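Local atomic coordinates of thermospermine synthase (Medicago truncatula, PDB entry 6BQ3), a protein that probably catalyses aminopropyl transfer from decarboxylated S-adenosylmethionine to spermidine, making thermospermine and S-methyl-5'-thioadenosine. Residues Q55-A60 with E135-F140; I86-L91 with G113-E118; K127-D132 with R156-I161. All coordinates share one frame; numbering follows the deposited sequence.

Interaction 1: Q55-A60 with E135-F140; sequences QYQDIA and EEVVEF. With DSH (5'-S-(3-aminopropyl)-5'-thioadenosine), chain C.
Where the N-terminal antiparallel sheet meets the Rossmann-like catalytic domain beside the ribose of the bound thioadenosine, I59 and Q57 lie against V137 and F140 of the helix 135-144. The short strand 58-60 runs almost parallel to this helix, 5° apart in direction, and I59 fills the space between them. Its two branches do different work. CG2 sits squarely over the centre of the F140 ring, 3.7 Å from the centroid, a CH-pi contact, while CD1 reaches toward the helix backbone and lies 4.0 Å from V137 CG2. The F140 ring is carried toward the strand because its CG stands opposite the backbone N (chi1 -172°); Y144 meets this ring edge-to-face. A serine at F140 would probably leave I59 CG2 without its aromatic floor and open a gap between strand and helix. Nearer the ligand, Q57 bends at chi2 to bring its amide across V137, NE2 coming 3.4 Å from CG2. The same NE2 donates to the ligand O2' (3.0 Å, 167°) and also bonds to D134, so two acceptors hold the amide in place. This grip by Q57, an observed adenosine-binding residue, is consistent with the adenosine site of the spermidine/spermine synthase family.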
loop_
_atom_site.group_PDB
_atom_site.type_symbol
_atom_site.label_atom_id
_atom_site.label_comp_id
_atom_site.label_asym_id
_atom_site.label_seq_id
_atom_site.Cartn_x
_atom_site.Cartn_y
_atom_site.Cartn_z
ATOM N N GLN A 55 -2.291 -6.239 -29.414
ATOM C CA GLN A 55 -1.682 -7.571 -29.320
ATOM C C GLN A 55 -0.266 -7.561 -28.747
ATOM O O GLN A 55 0.259 -8.622 -28.445
ATOM C CB GLN A 55 -1.635 -8.249 -30.697
ATOM C CG GLN A 55 -0.608 -7.646 -31.642
ATOM C CD GLN A 55 -0.888 -7.970 -33.088
ATOM O OE1 GLN A 55 -1.343 -7.113 -33.841
ATOM N NE2 GLN A 55 -0.633 -9.217 -33.481
ATOM N N TYR A 56 0.361 -6.385 -28.651
ATOM C CA TYR A 56 1.742 -6.268 -28.205
ATOM C C TYR A 56 1.873 -6.020 -26.723
ATOM O O TYR A 56 2.774 -6.563 -26.088
ATOM C CB TYR A 56 2.451 -5.164 -28.995
ATOM C CG TYR A 56 2.589 -5.565 -30.446
ATOM C CD1 TYR A 56 3.594 -6.456 -30.844
ATOM C CD2 TYR A 56 1.686 -5.101 -31.415
ATOM C CE1 TYR A 56 3.704 -6.857 -32.170
ATOM C CE2 TYR A 56 1.786 -5.499 -32.746
ATOM C CZ TYR A 56 2.800 -6.366 -33.117
ATOM O OH TYR A 56 2.914 -6.762 -34.420
ATOM N N GLN A 57 1.003 -5.173 -26.177
ATOM C CA GLN A 57 1.106 -4.787 -24.783
ATOM C C GLN A 57 -0.130 -4.058 -24.303
ATOM O O GLN A 57 -0.941 -3.590 -25.095
ATOM C CB GLN A 57 2.311 -3.862 -24.612
ATOM C CG GLN A 57 2.191 -2.570 -25.414
ATOM C CD GLN A 57 3.496 -2.121 -26.040
ATOM O OE1 GLN A 57 4.564 -2.258 -25.441
ATOM N NE2 GLN A 57 3.410 -1.555 -27.242
ATOM N N ASP A 58 -0.231 -3.956 -22.986
ATOM C CA ASP A 58 -1.187 -3.067 -22.326
ATOM C C ASP A 58 -0.715 -1.639 -22.384
ATOM O O ASP A 58 0.467 -1.377 -22.201
ATOM C CB ASP A 58 -1.373 -3.456 -20.860
ATOM C CG ASP A 58 -2.426 -4.485 -20.694
ATOM O OD1 ASP A 58 -2.077 -5.681 -20.614
ATOM O OD2 ASP A 58 -3.614 -4.106 -20.696
ATOM N N ILE A 59 -1.650 -0.733 -22.647
ATOM C CA ILE A 59 -1.386 0.686 -22.809
ATOM C C ILE A 59 -2.306 1.385 -21.815
ATOM O O ILE A 59 -3.479 0.980 -21.629
ATOM C CB ILE A 59 -1.717 1.158 -24.240
ATOM C CG1 ILE A 59 -0.958 0.314 -25.273
ATOM C CG2 ILE A 59 -1.441 2.655 -24.453
ATOM C CD1 ILE A 59 -1.470 0.485 -26.694
ATOM N N ALA A 60 -1.785 2.446 -21.207
ATOM C CA ALA A 60 -2.527 3.245 -20.241
ATOM C C ALA A 60 -1.927 4.637 -20.125
ATOM O O ALA A 60 -0.712 4.789 -20.140
ATOM C CB ALA A 60 -2.528 2.539 -18.903
ATOM N N GLU A 135 1.110 0.359 -33.649
ATOM C CA GLU A 135 0.320 1.466 -34.182
ATOM C C GLU A 135 -0.542 2.128 -33.087
ATOM O O GLU A 135 -0.677 3.358 -33.033
ATOM C CB GLU A 135 -0.539 0.940 -35.350
ATOM C CG GLU A 135 -1.314 1.997 -36.092
ATOM C CD GLU A 135 -1.878 1.490 -37.408
ATOM O OE1 GLU A 135 -2.445 0.371 -37.443
ATOM O OE2 GLU A 135 -1.752 2.203 -38.404
ATOM N N GLU A 136 -1.072 1.317 -32.178
ATOM C CA GLU A 136 -1.988 1.826 -31.164
ATOM C C GLU A 136 -1.244 2.763 -30.213
ATOM O O GLU A 136 -1.762 3.821 -29.887
ATOM C CB GLU A 136 -2.761 0.694 -30.435
ATOM C CG GLU A 136 -3.258 -0.502 -31.301
ATOM C CD GLU A 136 -3.943 -0.141 -32.636
ATOM O OE1 GLU A 136 -4.372 1.024 -32.804
ATOM O OE2 GLU A 136 -4.072 -1.046 -33.521
ATOM N N VAL A 137 -0.007 2.433 -29.846
ATOM C CA VAL A 137 0.797 3.322 -28.994
ATOM C C VAL A 137 0.948 4.668 -29.681
ATOM O O VAL A 137 0.760 5.714 -29.065
ATOM C CB VAL A 137 2.235 2.776 -28.731
ATOM C CG1 VAL A 137 3.129 3.837 -28.073
ATOM C CG2 VAL A 137 2.207 1.541 -27.861
ATOM N N VAL A 138 1.306 4.612 -30.957
ATOM C CA VAL A 138 1.497 5.807 -31.765
ATOM C C VAL A 138 0.219 6.623 -31.830
ATOM O O VAL A 138 0.240 7.829 -31.573
ATOM C CB VAL A 138 1.911 5.459 -33.201
ATOM C CG1 VAL A 138 1.955 6.721 -34.077
ATOM C CG2 VAL A 138 3.248 4.751 -33.194
ATOM N N GLU A 139 -0.888 5.957 -32.146
ATOM C CA GLU A 139 -2.172 6.657 -32.281
ATOM C C GLU A 139 -2.544 7.310 -30.975
ATOM O O GLU A 139 -2.857 8.499 -30.912
ATOM C CB GLU A 139 -3.275 5.702 -32.778
ATOM C CG GLU A 139 -3.166 5.418 -34.269
ATOM C CD GLU A 139 -3.116 6.705 -35.079
ATOM O OE1 GLU A 139 -4.102 7.461 -35.041
ATOM O OE2 GLU A 139 -2.060 6.989 -35.697
ATOM N N PHE A 140 -2.412 6.520 -29.927
ATOM C CA PHE A 140 -2.670 6.928 -28.571
ATOM C C PHE A 140 -1.898 8.198 -28.146
ATOM O O PHE A 140 -2.483 9.166 -27.621
ATOM C CB PHE A 140 -2.324 5.734 -27.711
ATOM C CG PHE A 140 -2.690 5.871 -26.283
ATOM C CD1 PHE A 140 -1.792 6.454 -25.377
ATOM C CD2 PHE A 140 -3.885 5.346 -25.819
ATOM C CE1 PHE A 140 -2.119 6.554 -24.032
ATOM C CE2 PHE A 140 -4.221 5.447 -24.478
ATOM C CZ PHE A 140 -3.339 6.049 -23.586
HETATM N N DSH C . 12.576 3.476 -21.952
HETATM N N1 DSH C . 10.375 -2.740 -32.995
HETATM C C2 DSH C . 9.948 -1.376 -32.991
HETATM N N3 DSH C . 9.330 -0.832 -31.784
HETATM C C4 DSH C . 9.157 -1.710 -30.569
HETATM C C5 DSH C . 9.566 -3.002 -30.585
HETATM C C6 DSH C . 10.210 -3.581 -31.856
HETATM N N6 DSH C . 10.658 -4.952 -31.932
HETATM N N7 DSH C . 9.287 -3.534 -29.389
HETATM C C8 DSH C . 8.711 -2.571 -28.629
HETATM N N9 DSH C . 8.622 -1.437 -29.363
HETATM C CA DSH C . 11.521 3.927 -22.862
HETATM C CB DSH C . 11.103 2.764 -23.791
HETATM S SD DSH C . 8.589 1.701 -24.481
HETATM C CG DSH C . 9.766 3.094 -24.511
HETATM C "C1'" DSH C . 8.152 -0.219 -29.007
HETATM C "C2'" DSH C . 6.882 -0.178 -28.062
HETATM O "O2'" DSH C . 5.603 -0.319 -28.861
HETATM C "C3'" DSH C . 6.989 0.929 -27.458
HETATM O "O3'" DSH C . 6.515 2.115 -28.200
HETATM C "C4'" DSH C . 8.612 1.139 -27.219
HETATM O "O4'" DSH C . 9.206 0.515 -28.202
HETATM C "C5'" DSH C . 9.025 0.579 -25.873
#

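Interaction 2: I86-L91 with G113-E118; sequences IYHECL and GSTARE. With DSH (5'-S-(3-aminopropyl)-5'-thioadenosine), chain C.
H88 is a knob set into a hole formed by S114, T115, R117 and E118, where helix 86-91 crosses helix 114-118 at -54°. Its imidazole is sandwiched: S114 CB lies over the centre of one face, 3.4 Å from the ring centroid and 8° off the normal, and CD2 of the neighbouring Y87 covers the opposite face. T115 comes instead to the ring edge, its OG1 3.2 Å from H88 CD2. With CG opposite the carbonyl carbon (chi1 -65°), the H88 ring stays close to its own helix, and ND1 bonds to E84 O one turn earlier; the two covered faces and this bond fix its rotation. L91 CD2 meets the same T115 OG1 at 3.4 Å, roughly at right angles to H88 CD2, while OG1 bonds to D181, the predicted proton acceptor. Y87 OH also bonds D181 and weakly accepts from the ligand amine.

Further along, R117 takes E118 OE2 side-on with NE (3.0 Å) and NH2, both on the anti side of the carboxylate but from opposite faces of its plane. R117 NH1 bonds to N148, and NH2 has a salt bridge to E84. E118 OE1 turns to H93 and R121, and E89 OE1 accepts from Y289 N. The E89 and E118 carboxylates are 4.4 Å apart between OE2 and OE1, and one water donates to E89 OE2 (2.6 Å) and to E118 OE2 (2.8 Å). R117, R121 and H93 would probably offset the charge of E118, and the shared water is likely to ease its repulsion with E89.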
loop_
_atom_site.group_PDB
_atom_site.type_symbol
_atom_site.label_atom_id
_atom_site.label_comp_id
_atom_site.label_asym_id
_atom_site.label_seq_id
_atom_site.Cartn_x
_atom_site.Cartn_y
_atom_site.Cartn_z
ATOM N N ILE A 86 14.171 14.758 -19.597
ATOM C CA ILE A 86 15.517 14.357 -19.218
ATOM C C ILE A 86 15.898 13.110 -20.015
ATOM O O ILE A 86 16.984 13.024 -20.596
ATOM C CB ILE A 86 15.587 14.011 -17.700
ATOM C CG1 ILE A 86 15.086 15.221 -16.851
ATOM C CG2 ILE A 86 17.008 13.546 -17.346
ATOM C CD1 ILE A 86 14.937 14.868 -15.371
ATOM N N TYR A 87 15.029 12.115 -19.994
ATOM C CA TYR A 87 15.243 10.911 -20.757
ATOM C C TYR A 87 15.515 11.221 -22.232
ATOM O O TYR A 87 16.455 10.678 -22.826
ATOM C CB TYR A 87 14.054 9.954 -20.582
ATOM C CG TYR A 87 14.144 8.702 -21.429
ATOM C CD1 TYR A 87 14.772 7.554 -20.959
ATOM C CD2 TYR A 87 13.642 8.679 -22.724
ATOM C CE1 TYR A 87 14.887 6.406 -21.747
ATOM C CE2 TYR A 87 13.775 7.548 -23.539
ATOM C CZ TYR A 87 14.370 6.403 -23.022
ATOM O OH TYR A 87 14.462 5.257 -23.775
ATOM N N HIS A 88 14.680 12.076 -22.825
ATOM C CA HIS A 88 14.717 12.299 -24.257
ATOM C C HIS A 88 15.834 13.225 -24.708
ATOM O O HIS A 88 16.457 12.989 -25.752
ATOM C CB HIS A 88 13.319 12.688 -24.751
ATOM C CG HIS A 88 12.327 11.580 -24.593
ATOM N ND1 HIS A 88 11.354 11.557 -23.611
ATOM C CD2 HIS A 88 12.201 10.422 -25.274
ATOM C CE1 HIS A 88 10.667 10.425 -23.713
ATOM N NE2 HIS A 88 11.163 9.723 -24.719
ATOM N N GLU A 89 16.179 14.228 -23.906
ATOM C CA GLU A 89 17.397 15.000 -24.171
ATOM C C GLU A 89 18.654 14.135 -24.120
ATOM O O GLU A 89 19.536 14.287 -24.940
ATOM C CB GLU A 89 17.540 16.176 -23.224
ATOM C CG GLU A 89 16.489 17.230 -23.532
ATOM C CD GLU A 89 16.697 18.521 -22.813
ATOM O OE1 GLU A 89 17.755 18.669 -22.187
ATOM O OE2 GLU A 89 15.798 19.417 -22.891
ATOM N N CYS A 90 18.726 13.292 -23.107
ATOM C CA CYS A 90 19.897 12.451 -22.886
ATOM C C CYS A 90 20.026 11.411 -23.977
ATOM O O CYS A 90 21.112 11.092 -24.399
ATOM C CB CYS A 90 19.789 11.783 -21.511
ATOM S SG CYS A 90 20.239 12.910 -20.157
ATOM N N LEU A 91 18.902 10.859 -24.409
ATOM C CA LEU A 91 18.914 9.820 -25.436
ATOM C C LEU A 91 19.374 10.397 -26.760
ATOM O O LEU A 91 20.120 9.742 -27.496
ATOM C CB LEU A 91 17.499 9.199 -25.639
ATOM C CG LEU A 91 17.345 8.204 -26.804
ATOM C CD1 LEU A 91 18.201 6.989 -26.606
ATOM C CD2 LEU A 91 15.885 7.747 -26.984
ATOM N N GLY A 113 6.790 9.492 -29.157
ATOM C CA GLY A 113 6.935 10.700 -29.960
ATOM C C GLY A 113 7.926 11.753 -29.475
ATOM O O GLY A 113 8.188 12.718 -30.200
ATOM N N SER A 114 8.483 11.591 -28.265
ATOM C CA SER A 114 9.351 12.603 -27.679
ATOM C C SER A 114 10.769 12.488 -28.200
ATOM O O SER A 114 11.461 13.477 -28.260
ATOM C CB SER A 114 9.340 12.557 -26.137
ATOM O OG SER A 114 8.008 12.715 -25.705
ATOM N N THR A 115 11.182 11.298 -28.605
ATOM C CA THR A 115 12.487 11.134 -29.208
ATOM C C THR A 115 12.481 11.854 -30.554
ATOM O O THR A 115 13.419 12.569 -30.888
ATOM C CB THR A 115 12.811 9.653 -29.380
ATOM O OG1 THR A 115 12.914 9.066 -28.088
ATOM C CG2 THR A 115 14.092 9.421 -30.143
ATOM N N ALA A 116 11.359 11.724 -31.268
ATOM C CA ALA A 116 11.190 12.420 -32.519
ATOM C C ALA A 116 11.192 13.914 -32.299
ATOM O O ALA A 116 11.874 14.621 -33.009
ATOM C CB ALA A 116 9.928 11.952 -33.220
ATOM N N ARG A 117 10.471 14.387 -31.290
ATOM C CA ARG A 117 10.416 15.813 -30.988
ATOM C C ARG A 117 11.813 16.333 -30.810
ATOM O O ARG A 117 12.184 17.345 -31.408
ATOM C CB ARG A 117 9.552 16.090 -29.739
ATOM C CG ARG A 117 9.407 17.537 -29.305
ATOM C CD ARG A 117 8.910 17.691 -27.840
ATOM N NE ARG A 117 9.908 17.257 -26.830
ATOM C CZ ARG A 117 9.667 16.369 -25.825
ATOM N NH1 ARG A 117 8.483 15.818 -25.689
ATOM N NH2 ARG A 117 10.617 16.060 -24.990
ATOM N N GLU A 118 12.623 15.630 -30.017
ATOM C CA GLU A 118 13.956 16.149 -29.713
ATOM C C GLU A 118 14.873 16.107 -30.948
ATOM O O GLU A 118 15.603 17.057 -31.182
ATOM C CB GLU A 118 14.572 15.400 -28.504
ATOM C CG GLU A 118 13.863 15.677 -27.166
ATOM C CD GLU A 118 13.905 17.139 -26.742
ATOM O OE1 GLU A 118 14.949 17.757 -26.885
ATOM O OE2 GLU A 118 12.862 17.676 -26.283
HETATM N N DSH C . 12.576 3.476 -21.952
HETATM N N1 DSH C . 10.375 -2.740 -32.995
HETATM C C2 DSH C . 9.948 -1.376 -32.991
HETATM N N3 DSH C . 9.330 -0.832 -31.784
HETATM C C4 DSH C . 9.157 -1.710 -30.569
HETATM C C5 DSH C . 9.566 -3.002 -30.585
HETATM C C6 DSH C . 10.210 -3.581 -31.856
HETATM N N6 DSH C . 10.658 -4.952 -31.932
HETATM N N7 DSH C . 9.287 -3.534 -29.389
HETATM C C8 DSH C . 8.711 -2.571 -28.629
HETATM N N9 DSH C . 8.622 -1.437 -29.363
HETATM C CA DSH C . 11.521 3.927 -22.862
HETATM C CB DSH C . 11.103 2.764 -23.791
HETATM S SD DSH C . 8.589 1.701 -24.481
HETATM C CG DSH C . 9.766 3.094 -24.511
HETATM C "C1'" DSH C . 8.152 -0.219 -29.007
HETATM C "C2'" DSH C . 6.882 -0.178 -28.062
HETATM O "O2'" DSH C . 5.603 -0.319 -28.861
HETATM C "C3'" DSH C . 6.989 0.929 -27.458
HETATM O "O3'" DSH C . 6.515 2.115 -28.200
HETATM C "C4'" DSH C . 8.612 1.139 -27.219
HETATM O "O4'" DSH C . 9.206 0.515 -28.202
HETATM C "C5'" DSH C . 9.025 0.579 -25.873
HETATM O O HOH W 1 13.516 19.405 -24.116
#

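Interaction 3: K127-D132 with R156-I161; sequences KVVMCD and RLEVVI. With DSH (5'-S-(3-aminopropyl)-5'-thioadenosine), chain C.
V128, M130 and D132 exchange backbone bonds with R156, E158 and V160, joining two parallel strands of the Rossmann sheet in register. The ladder of five bonds is close to straight at its start, where E158 N meets V128 O at 2.7 Å and 173°, and bends at its end, where D132 N to V160 O is 3.1 Å and 138°. The inner strand, beside 104-107, is buried from V128 to D132. On one face its V128/M130 part is apolar: L157 CD1 wedges between V128 CG1 (3.9 Å) and M130 CB, and M130 SD runs alongside V159 CG2. On the other, V129 CG1 meets V160 CG2 at 3.6 Å and C131 SG packs on V160 CG1. The outer strand, 157-161, faces solvent, and exposed E158 reaches across to K127, OE1 to NZ 3.5 Å, a salt bridge.

At its strand's C-terminal end D132 turns its carboxylate to the ligand, with CG opposite the backbone N (chi1 -159°). OD1 accepts from O2' (2.7 Å) and OD2 from O3' (2.5 Å), while backbone N-H groups of D134 and G111 bond to OD1 and OD2. Each oxygen thus receives a ribose hydroxyl and a backbone amide, which would probably stabilise the carboxylate as an anion.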
loop_
_atom_site.group_PDB
_atom_site.type_symbol
_atom_site.label_atom_id
_atom_site.label_comp_id
_atom_site.label_asym_id
_atom_site.label_seq_id
_atom_site.Cartn_x
_atom_site.Cartn_y
_atom_site.Cartn_z
ATOM N N LYS A 127 15.303 14.070 -42.154
ATOM C CA LYS A 127 14.466 12.884 -42.180
ATOM C C LYS A 127 14.563 12.110 -40.863
ATOM O O LYS A 127 15.657 11.759 -40.407
ATOM C CB LYS A 127 14.862 11.951 -43.318
ATOM C CG LYS A 127 13.734 11.013 -43.736
ATOM C CD LYS A 127 14.224 9.588 -43.967
ATOM C CE LYS A 127 13.227 8.801 -44.817
ATOM N NZ LYS A 127 13.624 7.365 -44.967
ATOM N N VAL A 128 13.417 11.833 -40.272
ATOM C CA VAL A 128 13.348 11.000 -39.091
ATOM C C VAL A 128 12.378 9.899 -39.367
ATOM O O VAL A 128 11.252 10.160 -39.669
ATOM C CB VAL A 128 12.890 11.801 -37.885
ATOM C CG1 VAL A 128 12.871 10.927 -36.614
ATOM C CG2 VAL A 128 13.801 12.989 -37.688
ATOM N N VAL A 129 12.831 8.661 -39.250
ATOM C CA VAL A 129 11.953 7.500 -39.330
ATOM C C VAL A 129 11.657 7.007 -37.897
ATOM O O VAL A 129 12.572 6.600 -37.203
ATOM C CB VAL A 129 12.561 6.359 -40.173
ATOM C CG1 VAL A 129 11.609 5.168 -40.232
ATOM C CG2 VAL A 129 12.858 6.842 -41.605
ATOM N N MET A 130 10.384 7.093 -37.490
ATOM C CA MET A 130 9.887 6.463 -36.275
ATOM C C MET A 130 9.345 5.087 -36.637
ATOM O O MET A 130 8.261 4.945 -37.241
ATOM C CB MET A 130 8.790 7.320 -35.657
ATOM C CG MET A 130 8.270 6.756 -34.338
ATOM S SD MET A 130 6.579 7.323 -34.081
ATOM C CE MET A 130 6.963 9.034 -33.726
ATOM N N CYS A 131 10.103 4.067 -36.300
ATOM C CA CYS A 131 9.681 2.714 -36.570
ATOM C C CYS A 131 9.236 2.016 -35.271
ATOM O O CYS A 131 10.067 1.464 -34.549
ATOM C CB CYS A 131 10.790 1.919 -37.255
ATOM S SG CYS A 131 10.179 0.286 -37.758
ATOM N N ASP A 132 7.929 2.036 -34.987
ATOM C CA ASP A 132 7.399 1.355 -33.794
ATOM C C ASP A 132 6.538 0.175 -34.213
ATOM O O ASP A 132 5.836 0.244 -35.212
ATOM C CB ASP A 132 6.595 2.329 -32.952
ATOM C CG ASP A 132 6.441 1.874 -31.512
ATOM O OD1 ASP A 132 5.791 0.815 -31.278
ATOM O OD2 ASP A 132 6.955 2.584 -30.616
ATOM N N ARG A 156 9.265 16.158 -42.004
ATOM C CA ARG A 156 10.450 15.324 -41.954
ATOM C C ARG A 156 10.215 13.990 -41.231
ATOM O O ARG A 156 11.069 13.076 -41.308
ATOM C CB ARG A 156 11.554 16.071 -41.237
ATOM C CG ARG A 156 11.947 17.354 -41.921
ATOM C CD ARG A 156 12.976 18.110 -41.091
ATOM N NE ARG A 156 12.361 18.716 -39.911
ATOM C CZ ARG A 156 13.035 19.114 -38.832
ATOM N NH1 ARG A 156 14.369 18.991 -38.787
ATOM N NH2 ARG A 156 12.389 19.681 -37.818
ATOM N N LEU A 157 9.089 13.857 -40.527
ATOM C CA LEU A 157 8.873 12.626 -39.740
ATOM C C LEU A 157 8.191 11.598 -40.616
ATOM O O LEU A 157 7.184 11.898 -41.208
ATOM C CB LEU A 157 8.025 12.913 -38.520
ATOM C CG LEU A 157 7.697 11.727 -37.616
ATOM C CD1 LEU A 157 8.967 11.090 -37.055
ATOM C CD2 LEU A 157 6.807 12.248 -36.513
ATOM N N GLU A 158 8.736 10.393 -40.708
ATOM C CA GLU A 158 8.008 9.294 -41.333
ATOM C C GLU A 158 7.700 8.263 -40.245
ATOM O O GLU A 158 8.622 7.736 -39.614
ATOM C CB GLU A 158 8.833 8.664 -42.445
ATOM C CG GLU A 158 8.077 7.659 -43.305
ATOM C CD GLU A 158 9.010 6.887 -44.220
ATOM O OE1 GLU A 158 10.131 7.381 -44.481
ATOM O OE2 GLU A 158 8.643 5.771 -44.653
ATOM N N VAL A 159 6.411 8.015 -40.009
ATOM C CA VAL A 159 6.011 6.969 -39.094
ATOM C C VAL A 159 5.912 5.668 -39.879
ATOM O O VAL A 159 5.290 5.609 -40.954
ATOM C CB VAL A 159 4.689 7.267 -38.380
ATOM C CG1 VAL A 159 4.326 6.102 -37.469
ATOM C CG2 VAL A 159 4.797 8.561 -37.583
ATOM N N VAL A 160 6.505 4.622 -39.321
ATOM C CA VAL A 160 6.513 3.297 -39.925
ATOM C C VAL A 160 6.013 2.357 -38.843
ATOM O O VAL A 160 6.553 2.367 -37.735
ATOM C CB VAL A 160 7.943 2.931 -40.349
ATOM C CG1 VAL A 160 8.011 1.534 -40.952
ATOM C CG2 VAL A 160 8.456 3.951 -41.390
ATOM N N ILE A 161 4.975 1.572 -39.132
ATOM C CA ILE A 161 4.460 0.583 -38.181
ATOM C C ILE A 161 5.040 -0.775 -38.551
ATOM O O ILE A 161 4.527 -1.444 -39.439
ATOM C CB ILE A 161 2.908 0.580 -38.129
ATOM C CG1 ILE A 161 2.391 2.000 -37.783
ATOM C CG2 ILE A 161 2.357 -0.483 -37.152
ATOM C CD1 ILE A 161 3.021 2.664 -36.559
HETATM N N DSH C . 12.576 3.476 -21.952
HETATM N N1 DSH C . 10.375 -2.740 -32.995
HETATM C C2 DSH C . 9.948 -1.376 -32.991
HETATM N N3 DSH C . 9.330 -0.832 -31.784
HETATM C C4 DSH C . 9.157 -1.710 -30.569
HETATM C C5 DSH C . 9.566 -3.002 -30.585
HETATM C C6 DSH C . 10.210 -3.581 -31.856
HETATM N N6 DSH C . 10.658 -4.952 -31.932
HETATM N N7 DSH C . 9.287 -3.534 -29.389
HETATM C C8 DSH C . 8.711 -2.571 -28.629
HETATM N N9 DSH C . 8.622 -1.437 -29.363
HETATM C CA DSH C . 11.521 3.927 -22.862
HETATM C CB DSH C . 11.103 2.764 -23.791
HETATM S SD DSH C . 8.589 1.701 -24.481
HETATM C CG DSH C . 9.766 3.094 -24.511
HETATM C "C1'" DSH C . 8.152 -0.219 -29.007
HETATM C "C2'" DSH C . 6.882 -0.178 -28.062
HETATM O "O2'" DSH C . 5.603 -0.319 -28.861
HETATM C "C3'" DSH C . 6.989 0.929 -27.458
HETATM O "O3'" DSH C . 6.515 2.115 -28.200
HETATM C "C4'" DSH C . 8.612 1.139 -27.219
HETATM O "O4'" DSH C . 9.206 0.515 -28.202
HETATM C "C5'" DSH C . 9.025 0.579 -25.873
#

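Overall arrangement
From the N terminus, 55-60, the first half of interaction 1, leads into strand 58-64 in the middle of the N-terminal sheet; after the last strand, 76-80, helix 84-98 opens the catalytic domain. Interaction 2 opens and closes next, at 86-91 and 113-118, within the longer loop that interaction 1 completes only at 135-140. Before that closure 127-132 begins interaction 3, which 156-161 finishes afterwards, so interactions 1 and 3 cross while 2 and 3 follow in series. Interactions 2 and 3 touch where A116 packs on L157 and G113 on M130; 1 and 3 where V138 rests on D132 and I161. Together they join the N-terminal sheet, three helices and the Rossmann sheet edge around one ligand.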